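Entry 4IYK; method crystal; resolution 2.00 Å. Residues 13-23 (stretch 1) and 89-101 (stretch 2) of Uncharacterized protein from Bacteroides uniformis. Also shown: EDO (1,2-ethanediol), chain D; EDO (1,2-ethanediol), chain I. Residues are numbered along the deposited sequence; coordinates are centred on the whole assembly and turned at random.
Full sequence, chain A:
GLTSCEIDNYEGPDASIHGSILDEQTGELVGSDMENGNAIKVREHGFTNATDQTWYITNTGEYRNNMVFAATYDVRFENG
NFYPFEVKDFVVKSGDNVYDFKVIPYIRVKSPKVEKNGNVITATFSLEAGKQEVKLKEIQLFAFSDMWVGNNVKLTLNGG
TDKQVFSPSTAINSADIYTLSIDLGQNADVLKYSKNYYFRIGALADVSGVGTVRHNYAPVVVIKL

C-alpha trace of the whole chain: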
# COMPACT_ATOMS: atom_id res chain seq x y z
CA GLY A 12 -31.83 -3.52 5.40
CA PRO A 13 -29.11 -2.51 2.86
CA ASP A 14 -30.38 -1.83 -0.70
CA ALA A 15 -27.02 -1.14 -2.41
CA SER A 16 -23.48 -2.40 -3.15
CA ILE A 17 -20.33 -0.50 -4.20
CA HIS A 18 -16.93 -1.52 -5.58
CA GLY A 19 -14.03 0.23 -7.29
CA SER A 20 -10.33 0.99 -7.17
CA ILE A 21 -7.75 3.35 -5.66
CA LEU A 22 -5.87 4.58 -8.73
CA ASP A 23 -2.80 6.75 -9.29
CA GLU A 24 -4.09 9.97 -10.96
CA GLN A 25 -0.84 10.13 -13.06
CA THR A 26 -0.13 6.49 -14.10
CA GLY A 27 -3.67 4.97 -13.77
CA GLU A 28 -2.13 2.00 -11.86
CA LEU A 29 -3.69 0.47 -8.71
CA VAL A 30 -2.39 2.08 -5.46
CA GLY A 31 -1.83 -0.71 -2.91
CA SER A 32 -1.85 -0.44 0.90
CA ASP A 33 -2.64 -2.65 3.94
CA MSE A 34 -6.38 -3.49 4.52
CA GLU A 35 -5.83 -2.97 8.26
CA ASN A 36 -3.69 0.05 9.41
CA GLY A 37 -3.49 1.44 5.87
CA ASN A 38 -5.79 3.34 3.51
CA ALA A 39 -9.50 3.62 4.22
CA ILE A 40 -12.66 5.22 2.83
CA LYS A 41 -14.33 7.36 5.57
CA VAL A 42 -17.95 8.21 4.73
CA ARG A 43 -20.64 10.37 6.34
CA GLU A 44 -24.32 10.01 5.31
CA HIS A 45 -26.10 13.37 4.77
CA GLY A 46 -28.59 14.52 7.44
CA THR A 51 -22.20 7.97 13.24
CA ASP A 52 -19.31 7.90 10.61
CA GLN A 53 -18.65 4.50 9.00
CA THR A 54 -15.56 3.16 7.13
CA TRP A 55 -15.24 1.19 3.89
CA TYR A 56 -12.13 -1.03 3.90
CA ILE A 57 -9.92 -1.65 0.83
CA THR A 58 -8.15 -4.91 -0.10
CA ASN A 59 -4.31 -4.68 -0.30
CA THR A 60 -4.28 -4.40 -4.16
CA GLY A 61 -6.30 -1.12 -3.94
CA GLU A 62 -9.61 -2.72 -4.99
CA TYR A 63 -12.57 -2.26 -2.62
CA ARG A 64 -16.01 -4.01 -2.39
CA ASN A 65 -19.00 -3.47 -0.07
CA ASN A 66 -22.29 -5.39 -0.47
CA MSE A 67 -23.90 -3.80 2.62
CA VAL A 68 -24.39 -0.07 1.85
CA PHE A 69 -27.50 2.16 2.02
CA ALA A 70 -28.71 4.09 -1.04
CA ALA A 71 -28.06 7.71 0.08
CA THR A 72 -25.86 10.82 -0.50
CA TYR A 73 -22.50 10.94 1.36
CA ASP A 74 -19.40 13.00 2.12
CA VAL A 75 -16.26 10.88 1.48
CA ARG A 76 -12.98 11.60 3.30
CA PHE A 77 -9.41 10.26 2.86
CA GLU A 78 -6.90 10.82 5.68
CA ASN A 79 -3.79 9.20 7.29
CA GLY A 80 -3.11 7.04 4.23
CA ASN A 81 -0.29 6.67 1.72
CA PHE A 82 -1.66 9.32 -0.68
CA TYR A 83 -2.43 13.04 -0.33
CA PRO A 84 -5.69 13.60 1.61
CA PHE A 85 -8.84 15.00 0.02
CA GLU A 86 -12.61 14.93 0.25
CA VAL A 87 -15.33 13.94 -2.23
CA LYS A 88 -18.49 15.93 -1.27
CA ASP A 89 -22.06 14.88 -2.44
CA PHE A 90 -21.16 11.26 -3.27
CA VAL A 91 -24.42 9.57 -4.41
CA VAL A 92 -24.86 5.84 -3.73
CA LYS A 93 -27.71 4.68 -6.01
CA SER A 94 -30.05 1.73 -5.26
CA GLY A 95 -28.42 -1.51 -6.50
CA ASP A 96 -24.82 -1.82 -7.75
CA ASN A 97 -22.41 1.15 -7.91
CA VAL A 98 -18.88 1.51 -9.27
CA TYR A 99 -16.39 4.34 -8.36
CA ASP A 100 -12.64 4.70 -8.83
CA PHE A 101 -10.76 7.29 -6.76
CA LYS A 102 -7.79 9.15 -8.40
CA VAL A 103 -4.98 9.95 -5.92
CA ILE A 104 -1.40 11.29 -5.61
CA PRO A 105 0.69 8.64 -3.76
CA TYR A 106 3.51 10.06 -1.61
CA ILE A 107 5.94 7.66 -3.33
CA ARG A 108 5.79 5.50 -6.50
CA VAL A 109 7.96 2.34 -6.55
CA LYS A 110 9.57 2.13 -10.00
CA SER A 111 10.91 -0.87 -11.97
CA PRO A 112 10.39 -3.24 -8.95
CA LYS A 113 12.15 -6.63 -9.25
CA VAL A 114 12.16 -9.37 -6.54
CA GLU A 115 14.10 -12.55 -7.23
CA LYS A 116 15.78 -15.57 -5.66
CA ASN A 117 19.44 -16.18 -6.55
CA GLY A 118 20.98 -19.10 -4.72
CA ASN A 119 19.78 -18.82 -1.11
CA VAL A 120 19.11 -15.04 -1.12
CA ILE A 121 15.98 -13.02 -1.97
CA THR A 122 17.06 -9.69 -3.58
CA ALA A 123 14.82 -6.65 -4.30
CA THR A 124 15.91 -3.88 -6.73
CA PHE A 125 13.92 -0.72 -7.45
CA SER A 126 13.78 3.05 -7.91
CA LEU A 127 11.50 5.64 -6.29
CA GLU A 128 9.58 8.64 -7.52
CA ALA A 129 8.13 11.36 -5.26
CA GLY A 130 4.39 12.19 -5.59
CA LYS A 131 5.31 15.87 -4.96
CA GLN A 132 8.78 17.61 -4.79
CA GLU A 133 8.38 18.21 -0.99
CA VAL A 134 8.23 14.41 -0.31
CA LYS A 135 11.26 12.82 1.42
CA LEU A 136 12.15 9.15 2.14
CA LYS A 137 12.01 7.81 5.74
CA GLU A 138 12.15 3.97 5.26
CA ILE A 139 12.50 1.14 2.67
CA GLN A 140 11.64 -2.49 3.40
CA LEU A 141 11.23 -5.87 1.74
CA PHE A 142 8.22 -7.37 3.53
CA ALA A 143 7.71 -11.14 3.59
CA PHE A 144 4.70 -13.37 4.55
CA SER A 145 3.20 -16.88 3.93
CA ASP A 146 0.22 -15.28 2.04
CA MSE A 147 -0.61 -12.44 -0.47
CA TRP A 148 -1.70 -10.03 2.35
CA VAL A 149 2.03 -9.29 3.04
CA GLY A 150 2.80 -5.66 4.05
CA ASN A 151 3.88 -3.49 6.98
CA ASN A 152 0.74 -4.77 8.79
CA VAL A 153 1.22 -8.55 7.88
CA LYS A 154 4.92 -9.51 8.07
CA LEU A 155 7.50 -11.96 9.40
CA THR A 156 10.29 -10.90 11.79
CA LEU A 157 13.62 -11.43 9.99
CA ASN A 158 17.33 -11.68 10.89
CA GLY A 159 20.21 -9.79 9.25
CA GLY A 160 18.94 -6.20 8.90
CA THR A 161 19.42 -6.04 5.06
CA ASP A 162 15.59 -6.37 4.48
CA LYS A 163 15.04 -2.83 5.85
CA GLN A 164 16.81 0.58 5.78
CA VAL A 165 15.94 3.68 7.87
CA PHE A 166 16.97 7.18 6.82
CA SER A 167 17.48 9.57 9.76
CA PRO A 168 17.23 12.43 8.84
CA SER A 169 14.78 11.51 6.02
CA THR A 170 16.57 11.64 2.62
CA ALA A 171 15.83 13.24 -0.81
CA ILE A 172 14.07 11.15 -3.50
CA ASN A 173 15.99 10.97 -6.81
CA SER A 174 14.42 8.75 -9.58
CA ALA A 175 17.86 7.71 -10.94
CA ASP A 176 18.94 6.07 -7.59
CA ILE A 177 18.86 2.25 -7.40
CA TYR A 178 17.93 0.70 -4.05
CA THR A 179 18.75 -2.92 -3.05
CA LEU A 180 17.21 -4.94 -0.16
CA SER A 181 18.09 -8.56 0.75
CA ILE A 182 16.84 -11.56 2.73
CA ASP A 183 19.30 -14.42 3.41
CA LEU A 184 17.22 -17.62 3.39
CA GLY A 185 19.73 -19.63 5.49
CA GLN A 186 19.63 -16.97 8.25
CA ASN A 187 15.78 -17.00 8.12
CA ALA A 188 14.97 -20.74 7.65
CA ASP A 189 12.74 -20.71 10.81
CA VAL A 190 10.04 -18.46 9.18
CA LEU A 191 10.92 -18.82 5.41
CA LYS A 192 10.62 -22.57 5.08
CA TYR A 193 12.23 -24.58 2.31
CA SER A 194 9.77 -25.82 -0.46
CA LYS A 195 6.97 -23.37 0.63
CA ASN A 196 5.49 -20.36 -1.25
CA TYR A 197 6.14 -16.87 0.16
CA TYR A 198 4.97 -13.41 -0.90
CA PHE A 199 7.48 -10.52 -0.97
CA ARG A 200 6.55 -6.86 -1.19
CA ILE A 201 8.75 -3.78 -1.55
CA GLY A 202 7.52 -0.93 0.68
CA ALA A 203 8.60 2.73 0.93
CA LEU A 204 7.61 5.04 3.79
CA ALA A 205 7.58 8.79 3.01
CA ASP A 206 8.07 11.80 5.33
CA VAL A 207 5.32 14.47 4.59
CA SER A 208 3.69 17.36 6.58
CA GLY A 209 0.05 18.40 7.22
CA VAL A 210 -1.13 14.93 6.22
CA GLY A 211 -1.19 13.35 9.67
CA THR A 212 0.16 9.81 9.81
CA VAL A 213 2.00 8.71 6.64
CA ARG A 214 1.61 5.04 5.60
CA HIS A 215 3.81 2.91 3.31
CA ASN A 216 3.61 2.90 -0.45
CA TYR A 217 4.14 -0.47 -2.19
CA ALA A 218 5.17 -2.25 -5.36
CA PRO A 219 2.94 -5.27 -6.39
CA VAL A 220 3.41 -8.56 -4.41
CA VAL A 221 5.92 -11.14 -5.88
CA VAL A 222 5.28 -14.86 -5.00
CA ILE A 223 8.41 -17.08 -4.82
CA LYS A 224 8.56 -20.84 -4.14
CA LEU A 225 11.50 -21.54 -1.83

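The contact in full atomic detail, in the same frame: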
# COMPACT_ATOMS: atom_id res chain seq x y z
N PRO A 13 -29.83 -3.18 3.96
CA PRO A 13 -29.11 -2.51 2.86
C PRO A 13 -29.72 -2.81 1.48
O PRO A 13 -30.11 -3.95 1.19
CB PRO A 13 -27.68 -3.06 2.97
CG PRO A 13 -27.62 -3.76 4.28
CD PRO A 13 -29.00 -4.23 4.58
N ASP A 14 -29.80 -1.78 0.64
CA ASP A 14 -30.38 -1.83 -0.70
C ASP A 14 -29.33 -1.52 -1.80
O ASP A 14 -29.70 -1.35 -2.97
CB ASP A 14 -31.57 -0.84 -0.80
CG ASP A 14 -31.27 0.62 -0.45
OD1 ASP A 14 -30.12 0.91 -0.02
OD2 ASP A 14 -32.18 1.47 -0.57
N ALA A 15 -28.04 -1.46 -1.43
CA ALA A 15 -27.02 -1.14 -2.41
C ALA A 15 -25.68 -1.85 -2.16
O ALA A 15 -25.43 -2.40 -1.08
CB ALA A 15 -26.80 0.37 -2.46
N SER A 16 -24.83 -1.83 -3.19
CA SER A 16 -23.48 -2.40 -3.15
C SER A 16 -22.57 -1.44 -3.90
O SER A 16 -23.06 -0.67 -4.72
CB SER A 16 -23.44 -3.80 -3.74
OG SER A 16 -24.01 -3.84 -5.04
N ILE A 17 -21.28 -1.40 -3.55
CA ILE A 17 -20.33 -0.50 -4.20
C ILE A 17 -18.96 -1.18 -4.27
O ILE A 17 -18.56 -1.90 -3.36
CB ILE A 17 -20.28 0.90 -3.53
CG1 ILE A 17 -19.45 1.90 -4.37
CG2 ILE A 17 -19.80 0.84 -2.03
CD1 ILE A 17 -19.92 3.39 -4.26
N HIS A 18 -18.27 -0.98 -5.38
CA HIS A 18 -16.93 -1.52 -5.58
C HIS A 18 -16.18 -0.53 -6.46
O HIS A 18 -16.80 0.36 -7.05
CB HIS A 18 -16.97 -2.94 -6.20
CG HIS A 18 -17.68 -2.96 -7.52
ND1 HIS A 18 -16.98 -2.83 -8.72
CD2 HIS A 18 -19.01 -2.98 -7.79
CE1 HIS A 18 -17.91 -2.81 -9.67
NE2 HIS A 18 -19.14 -2.88 -9.15
N GLY A 19 -14.87 -0.66 -6.52
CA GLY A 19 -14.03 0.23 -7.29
C GLY A 19 -12.57 0.08 -6.93
O GLY A 19 -12.18 -0.88 -6.28
N SER A 20 -11.76 1.07 -7.35
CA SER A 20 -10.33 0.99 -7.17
C SER A 20 -9.73 2.29 -6.73
O SER A 20 -10.26 3.36 -7.06
CB SER A 20 -9.67 0.58 -8.49
OG SER A 20 -10.06 -0.71 -8.91
N ILE A 21 -8.59 2.20 -6.01
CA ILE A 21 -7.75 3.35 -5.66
C ILE A 21 -6.72 3.40 -6.78
O ILE A 21 -5.94 2.45 -6.95
CB ILE A 21 -7.10 3.30 -4.24
CG1 ILE A 21 -8.15 3.04 -3.10
CG2 ILE A 21 -6.27 4.60 -3.98
CD1 ILE A 21 -9.39 4.10 -2.99
N LEU A 22 -6.76 4.45 -7.57
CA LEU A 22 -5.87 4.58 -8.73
C LEU A 22 -4.98 5.82 -8.67
O LEU A 22 -5.40 6.89 -8.22
CB LEU A 22 -6.69 4.64 -10.04
CG LEU A 22 -7.62 3.48 -10.37
CD1 LEU A 22 -8.46 3.78 -11.63
CD2 LEU A 22 -6.84 2.15 -10.50
N ASP A 23 -3.76 5.66 -9.17
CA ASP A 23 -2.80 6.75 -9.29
C ASP A 23 -3.31 7.70 -10.39
O ASP A 23 -3.50 7.27 -11.53
CB ASP A 23 -1.44 6.15 -9.64
CG ASP A 23 -0.29 7.13 -9.62
OD1 ASP A 23 -0.41 8.19 -10.27
OD2 ASP A 23 0.76 6.79 -9.05
N ASP A 89 -20.83 15.25 -1.72
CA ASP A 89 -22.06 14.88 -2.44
C ASP A 89 -21.87 13.63 -3.31
O ASP A 89 -22.19 13.60 -4.51
CB ASP A 89 -22.59 16.06 -3.28
CG ASP A 89 -22.73 17.38 -2.51
OD1 ASP A 89 -23.00 17.33 -1.29
OD2 ASP A 89 -22.56 18.44 -3.13
N PHE A 90 -21.40 12.57 -2.68
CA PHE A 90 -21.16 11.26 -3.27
C PHE A 90 -22.47 10.47 -3.21
O PHE A 90 -22.90 10.09 -2.12
CB PHE A 90 -20.03 10.58 -2.48
CG PHE A 90 -19.52 9.27 -3.04
CD1 PHE A 90 -18.46 9.24 -3.94
CD2 PHE A 90 -20.04 8.06 -2.60
CE1 PHE A 90 -17.95 8.02 -4.42
CE2 PHE A 90 -19.55 6.84 -3.09
CZ PHE A 90 -18.51 6.83 -4.00
N VAL A 91 -23.13 10.26 -4.36
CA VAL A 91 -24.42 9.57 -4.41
C VAL A 91 -24.24 8.06 -4.59
O VAL A 91 -23.59 7.59 -5.53
CB VAL A 91 -25.37 10.17 -5.50
CG1 VAL A 91 -26.67 9.37 -5.63
CG2 VAL A 91 -25.69 11.63 -5.22
N VAL A 92 -24.83 7.29 -3.65
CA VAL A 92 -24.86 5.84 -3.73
C VAL A 92 -26.28 5.51 -4.19
O VAL A 92 -27.24 5.74 -3.46
CB VAL A 92 -24.46 5.13 -2.41
CG1 VAL A 92 -24.81 3.64 -2.44
CG2 VAL A 92 -22.97 5.31 -2.12
N LYS A 93 -26.42 5.04 -5.44
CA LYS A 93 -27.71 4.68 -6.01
C LYS A 93 -28.15 3.29 -5.52
O LYS A 93 -27.31 2.47 -5.12
CB LYS A 93 -27.65 4.70 -7.56
CG LYS A 93 -27.62 6.10 -8.14
CD LYS A 93 -28.22 6.15 -9.55
CE LYS A 93 -28.45 7.56 -10.03
NZ LYS A 93 -29.11 7.59 -11.36
N SER A 94 -29.47 3.03 -5.58
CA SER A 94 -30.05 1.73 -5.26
C SER A 94 -29.45 0.69 -6.23
O SER A 94 -29.27 1.00 -7.41
CB SER A 94 -31.58 1.80 -5.37
OG SER A 94 -32.22 0.62 -4.90
N GLY A 95 -29.07 -0.46 -5.71
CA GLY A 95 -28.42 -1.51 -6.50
C GLY A 95 -26.91 -1.41 -6.52
O GLY A 95 -26.29 -0.95 -5.55
N ASP A 96 -26.28 -1.84 -7.64
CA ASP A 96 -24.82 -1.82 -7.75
C ASP A 96 -24.29 -0.47 -8.20
O ASP A 96 -24.91 0.23 -9.00
CB ASP A 96 -24.29 -2.93 -8.67
CG ASP A 96 -22.79 -3.15 -8.55
OD1 ASP A 96 -22.28 -3.21 -7.39
OD2 ASP A 96 -22.11 -3.22 -9.60
N ASN A 97 -23.12 -0.10 -7.66
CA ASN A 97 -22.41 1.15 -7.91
C ASN A 97 -20.94 0.89 -8.14
O ASN A 97 -20.35 0.01 -7.49
CB ASN A 97 -22.56 2.11 -6.72
CG ASN A 97 -23.97 2.59 -6.48
OD1 ASN A 97 -24.31 3.71 -6.80
ND2 ASN A 97 -24.79 1.77 -5.84
N VAL A 98 -20.32 1.67 -9.03
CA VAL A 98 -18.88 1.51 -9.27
C VAL A 98 -18.25 2.91 -9.15
O VAL A 98 -18.89 3.88 -9.53
CB VAL A 98 -18.59 0.76 -10.63
CG1 VAL A 98 -19.17 1.51 -11.84
CG2 VAL A 98 -17.11 0.48 -10.82
N TYR A 99 -17.07 3.05 -8.48
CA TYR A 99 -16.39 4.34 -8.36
C TYR A 99 -14.90 4.16 -8.07
O TYR A 99 -14.49 3.58 -7.04
CB TYR A 99 -17.03 5.27 -7.30
CG TYR A 99 -16.60 6.73 -7.42
CD1 TYR A 99 -15.42 7.18 -6.83
CD2 TYR A 99 -17.38 7.65 -8.12
CE1 TYR A 99 -15.02 8.51 -6.94
CE2 TYR A 99 -16.99 8.99 -8.22
CZ TYR A 99 -15.81 9.42 -7.62
OH TYR A 99 -15.41 10.73 -7.71
N ASP A 100 -14.09 4.72 -8.96
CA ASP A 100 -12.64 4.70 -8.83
C ASP A 100 -12.18 6.05 -8.30
O ASP A 100 -12.64 7.09 -8.76
CB ASP A 100 -11.99 4.37 -10.19
CG ASP A 100 -12.27 2.96 -10.70
OD1 ASP A 100 -12.55 2.07 -9.87
OD2 ASP A 100 -12.21 2.76 -11.93
N PHE A 101 -11.30 6.04 -7.30
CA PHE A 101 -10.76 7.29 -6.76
C PHE A 101 -9.36 7.49 -7.35
O PHE A 101 -8.57 6.55 -7.38
CB PHE A 101 -10.73 7.24 -5.21
CG PHE A 101 -12.08 7.09 -4.54
CD1 PHE A 101 -12.83 8.21 -4.20
CD2 PHE A 101 -12.56 5.84 -4.19
CE1 PHE A 101 -14.07 8.07 -3.55
CE2 PHE A 101 -13.80 5.69 -3.54
CZ PHE A 101 -14.54 6.81 -3.23
C1 EDO D . -14.75 7.93 -11.28
O1 EDO D . -13.49 8.60 -11.26
C2 EDO D . -14.56 6.54 -11.95
O2 EDO D . -15.59 5.65 -11.53
C1 EDO I . -10.81 12.74 -6.99
O1 EDO I . -9.41 12.95 -7.16
C2 EDO I . -11.14 11.22 -7.07
O2 EDO I . -12.51 11.05 -6.82
O HOH W 1 -12.97 -0.49 -10.50

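Residues 15-23 and 95-101 run side by side as parallel neighbours, joined by a ladder of backbone hydrogen bonds, with polar pairs on one face and mainly apolar packing on the other. The ladder begins where Gly95 N donates to Asp14 O (2.9 Å) and Ser16 N to Gly95 O (2.9 Å); Gly95 takes backbone angles that would jam a CB against the preceding carbonyl. It continues through His18 N to Asn97 O (3.1 Å) and Tyr99 N to His18 O (3.1 Å), and ends with Phe101 N to Ser20 O (2.9 Å) and Leu22 N to Phe101 O (2.8 Å). At Gly19 a CB would point toward the partner and lie 1.9 Å from Tyr99 O, a clash that glycine avoids. Ser20 N lies 3.7 Å from Tyr99 O and makes a weak bond to Asp100 OD1 (2.8 Å); a water donates to the same OD1. On the face of Ser16 and His18, Asp96 accepts from both: Ser16 OG to Asp96 OD1 and His18 NE2 to Asp96 OD2, each 3.0 Å. On the opposite face, buried Ile17 sends CD1 to the edge of the Phe90 ring (CE2, 3.7 Å), Ala15 CB meets Val92 CG1 (3.8 Å), and Ile21 CD1 reaches Phe101 CD2 (3.8 Å). Asn97, also on this face, bonds through ND2 to Ser16 O (3.2 Å) and Lys93 O (2.7 Å), tying the turn to the strand.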